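Local coordinates for protein congerin-2 (Conger myriaster, PDB 1IS3) that binds beta-galactosides such as lactose as a homodimeric galectin, although its physiological role is not yet known, at residues A[27-32]-A[45-51]. Numbering follows the deposited sequence.
Sequences ATRFSI and MDHRFSY. With GAL (beta-D-galactopyranose), chain B; BGC (beta-D-glucopyranose), chain C.
Arg29 and Asp46 form a salt bridge on the sugar-binding face of an antiparallel hairpin. Arg29 turns NE and NH1 together onto one oxygen, Asp46 OD2, at 3.0 and 2.9 Å. NE approaches the syn lone pair of OD2, NH1 comes from above the carboxylate plane, and Arg48 NE comes from the anti side, tilted out of that plane, giving OD2 three donors. One carboxylate oxygen thus grips both arginines and helps fix where their guanidinium groups lie. A bend at chi3 (-76°) turns the Arg29 guanidinium onto the Tyr51 ring, planes 23° apart, in a cation-pi stack; a long, flat-ended side chain suits this double task.

Lactose lies over this network. Arg29 NH1 gives galactose O3 a nearly straight bond of 2.8 Å. The extended Arg48 chain delivers NH1 to galactose O4 and O5, while its NH2 meets glucose O3 at 2.7 Å. Tyr51 OH pairs with galactose O2.

The backbones are joined by paired bonds between Phe30 and His47 and between Ile32 and Met45. Beyond the strand, Thr28 O accepts from both Phe49 N and Ser50 N, which is consistent with a fixed turn leading to Tyr51.

On the other face, the rings of Phe30 and His47 form an offset stack, centroids 3.9 Å apart. His47 suits this buried place because it is flat and its ND1 can also donate to Phe30 O, from above the carbonyl plane. Phe49 meets the edge of Phe30 and reaches Ala27 CB.

The hairpin belongs to the galectin beta-sandwich: lactose-binding residues line one face of its sheet, and this aromatic layer on the other packs against the second sheet, where Phe86 stacks on Phe30. Phe80 and Phe78 meet His47 and Phe49 edge-to-face. Within the sheet, strand 29-34 is flanked by strand 117-125, and strand 40-48 by strand 57-64.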
loop_
_atom_site.group_PDB
_atom_site.type_symbol
_atom_site.label_atom_id
_atom_site.label_comp_id
_atom_site.label_asym_id
_atom_site.label_seq_id
_atom_site.Cartn_x
_atom_site.Cartn_y
_atom_site.Cartn_z
ATOM N N ALA A 27 13.762 -13.402 14.866
ATOM C CA ALA A 27 14.048 -12.951 13.512
ATOM C C ALA A 27 15.520 -13.149 13.198
ATOM O O ALA A 27 16.385 -12.909 14.027
ATOM C CB ALA A 27 13.759 -11.444 13.322
ATOM N N THR A 28 15.818 -13.567 11.983
ATOM C CA THR A 28 17.178 -13.670 11.445
ATOM C C THR A 28 17.474 -12.282 10.783
ATOM O O THR A 28 18.473 -11.610 11.077
ATOM C CB THR A 28 16.895 -14.986 10.616
ATOM O OG1 THR A 28 17.882 -15.961 10.929
ATOM C CG2 THR A 28 16.612 -14.662 9.215
ATOM N N ARG A 29 16.589 -11.808 9.887
ATOM C CA ARG A 29 16.721 -10.555 9.142
ATOM C C ARG A 29 15.389 -10.220 8.468
ATOM O O ARG A 29 14.554 -11.107 8.220
ATOM C CB ARG A 29 17.812 -10.690 8.065
ATOM C CG ARG A 29 17.486 -11.819 7.099
ATOM C CD ARG A 29 18.601 -12.336 6.222
ATOM N NE ARG A 29 18.892 -11.453 5.139
ATOM C CZ ARG A 29 19.010 -11.827 3.847
ATOM N NH1 ARG A 29 19.304 -10.887 2.976
ATOM N NH2 ARG A 29 18.827 -13.048 3.373
ATOM N N PHE A 30 15.153 -8.976 8.144
ATOM C CA PHE A 30 14.005 -8.615 7.302
ATOM C C PHE A 30 14.471 -7.414 6.473
ATOM O O PHE A 30 15.400 -6.690 6.874
ATOM C CB PHE A 30 12.752 -8.223 8.100
ATOM C CG PHE A 30 12.783 -6.903 8.858
ATOM C CD1 PHE A 30 13.337 -6.850 10.151
ATOM C CD2 PHE A 30 12.274 -5.735 8.256
ATOM C CE1 PHE A 30 13.394 -5.622 10.837
ATOM C CE2 PHE A 30 12.334 -4.525 8.951
ATOM C CZ PHE A 30 12.899 -4.467 10.237
ATOM N N SER A 31 13.859 -7.154 5.324
ATOM C CA SER A 31 14.265 -5.994 4.540
ATOM C C SER A 31 13.094 -5.133 4.098
ATOM O O SER A 31 11.985 -5.660 3.977
ATOM C CB SER A 31 15.044 -6.430 3.295
ATOM O OG SER A 31 14.371 -7.307 2.403
ATOM N N ILE A 32 13.358 -3.864 3.826
ATOM C CA ILE A 32 12.401 -2.973 3.196
ATOM C C ILE A 32 13.023 -2.722 1.797
ATOM O O ILE A 32 14.231 -2.427 1.656
ATOM C CB ILE A 32 12.281 -1.650 4.008
ATOM C CG1 ILE A 32 11.701 -1.952 5.411
ATOM C CG2 ILE A 32 11.417 -0.634 3.211
ATOM C CD1 ILE A 32 11.966 -0.791 6.453
ATOM N N MET A 45 17.115 -2.377 2.054
ATOM C CA MET A 45 17.656 -2.057 3.358
ATOM C C MET A 45 17.408 -3.314 4.200
ATOM O O MET A 45 16.265 -3.632 4.599
ATOM C CB MET A 45 16.892 -0.879 3.867
ATOM C CG MET A 45 17.335 -0.518 5.244
ATOM S SD MET A 45 16.275 0.834 5.837
ATOM C CE MET A 45 17.479 1.435 6.959
ATOM N N ASP A 46 18.453 -4.090 4.460
ATOM C CA ASP A 46 18.322 -5.331 5.172
ATOM C C ASP A 46 18.720 -5.127 6.628
ATOM O O ASP A 46 19.720 -4.466 6.934
ATOM C CB ASP A 46 19.200 -6.353 4.468
ATOM C CG ASP A 46 18.864 -7.784 4.813
ATOM O OD1 ASP A 46 17.728 -8.091 5.141
ATOM O OD2 ASP A 46 19.749 -8.631 4.752
ATOM N N HIS A 47 17.923 -5.672 7.536
ATOM C CA HIS A 47 18.096 -5.494 8.967
ATOM C C HIS A 47 18.535 -6.850 9.479
ATOM O O HIS A 47 17.714 -7.774 9.526
ATOM C CB HIS A 47 16.779 -5.084 9.662
ATOM C CG HIS A 47 16.110 -3.865 9.058
ATOM N ND1 HIS A 47 15.558 -3.791 7.834
ATOM C CD2 HIS A 47 15.883 -2.678 9.699
ATOM C CE1 HIS A 47 14.993 -2.608 7.706
ATOM N NE2 HIS A 47 15.197 -1.963 8.832
ATOM N N ARG A 48 19.820 -7.008 9.816
ATOM C CA ARG A 48 20.339 -8.336 10.136
ATOM C C ARG A 48 20.579 -8.511 11.622
ATOM O O ARG A 48 21.478 -7.873 12.194
ATOM C CB ARG A 48 21.646 -8.571 9.383
ATOM C CG ARG A 48 21.413 -8.661 7.871
ATOM C CD ARG A 48 22.720 -8.712 7.062
ATOM N NE ARG A 48 22.438 -8.720 5.617
ATOM C CZ ARG A 48 23.319 -9.000 4.643
ATOM N NH1 ARG A 48 22.957 -8.983 3.348
ATOM N NH2 ARG A 48 24.574 -9.261 4.971
ATOM N N PHE A 49 19.756 -9.371 12.231
ATOM C CA PHE A 49 19.920 -9.716 13.633
ATOM C C PHE A 49 20.992 -10.780 13.715
ATOM O O PHE A 49 21.915 -10.648 14.530
ATOM C CB PHE A 49 18.638 -10.265 14.234
ATOM C CG PHE A 49 17.643 -9.120 14.296
ATOM C CD1 PHE A 49 16.804 -8.871 13.187
ATOM C CD2 PHE A 49 17.613 -8.280 15.436
ATOM C CE1 PHE A 49 15.945 -7.776 13.219
ATOM C CE2 PHE A 49 16.735 -7.181 15.451
ATOM C CZ PHE A 49 15.909 -6.929 14.350
ATOM N N SER A 50 20.861 -11.838 12.899
ATOM C CA SER A 50 21.919 -12.841 12.793
ATOM C C SER A 50 21.842 -13.455 11.398
ATOM O O SER A 50 20.888 -14.161 11.056
ATOM C CB SER A 50 21.750 -13.928 13.888
ATOM O OG SER A 50 22.870 -14.816 14.002
ATOM N N TYR A 51 22.843 -13.125 10.589
ATOM C CA TYR A 51 22.880 -13.614 9.226
ATOM C C TYR A 51 24.328 -13.799 8.882
ATOM O O TYR A 51 25.053 -12.819 8.680
ATOM C CB TYR A 51 22.217 -12.584 8.263
ATOM C CG TYR A 51 22.287 -12.985 6.794
ATOM C CD1 TYR A 51 21.613 -14.124 6.333
ATOM C CD2 TYR A 51 23.021 -12.214 5.906
ATOM C CE1 TYR A 51 21.668 -14.489 4.983
ATOM C CE2 TYR A 51 23.090 -12.563 4.553
ATOM C CZ TYR A 51 22.407 -13.699 4.104
ATOM O OH TYR A 51 22.468 -14.012 2.759
HETATM C C1 GAL B . 23.419 -10.821 0.366
HETATM C C2 GAL B . 22.045 -11.409 0.660
HETATM C C3 GAL B . 20.974 -10.718 -0.171
HETATM C C4 GAL B . 21.052 -9.201 0.024
HETATM C C5 GAL B . 22.467 -8.733 -0.290
HETATM C C6 GAL B . 22.644 -7.252 -0.086
HETATM O O2 GAL B . 22.053 -12.791 0.361
HETATM O O3 GAL B . 19.694 -11.193 0.216
HETATM O O4 GAL B . 20.707 -8.846 1.358
HETATM O O5 GAL B . 23.412 -9.400 0.566
HETATM O O6 GAL B . 23.948 -6.847 -0.462
HETATM C C2 BGC C . 27.938 -10.581 1.940
HETATM C C3 BGC C . 26.439 -10.687 2.219
HETATM C C4 BGC C . 25.726 -11.177 0.964
HETATM C C5 BGC C . 26.347 -12.506 0.499
HETATM C C6 BGC C . 25.764 -12.998 -0.809
HETATM C C1 BGC C . 28.454 -11.942 1.482
HETATM O O1 BGC C . 29.805 -11.847 1.185
HETATM O O2 BGC C . 28.626 -10.174 3.113
HETATM O O3 BGC C . 25.931 -9.426 2.613
HETATM O O4 BGC C . 24.331 -11.376 1.253
HETATM O O5 BGC C . 27.766 -12.347 0.292
HETATM O O6 BGC C . 25.910 -12.019 -1.829
#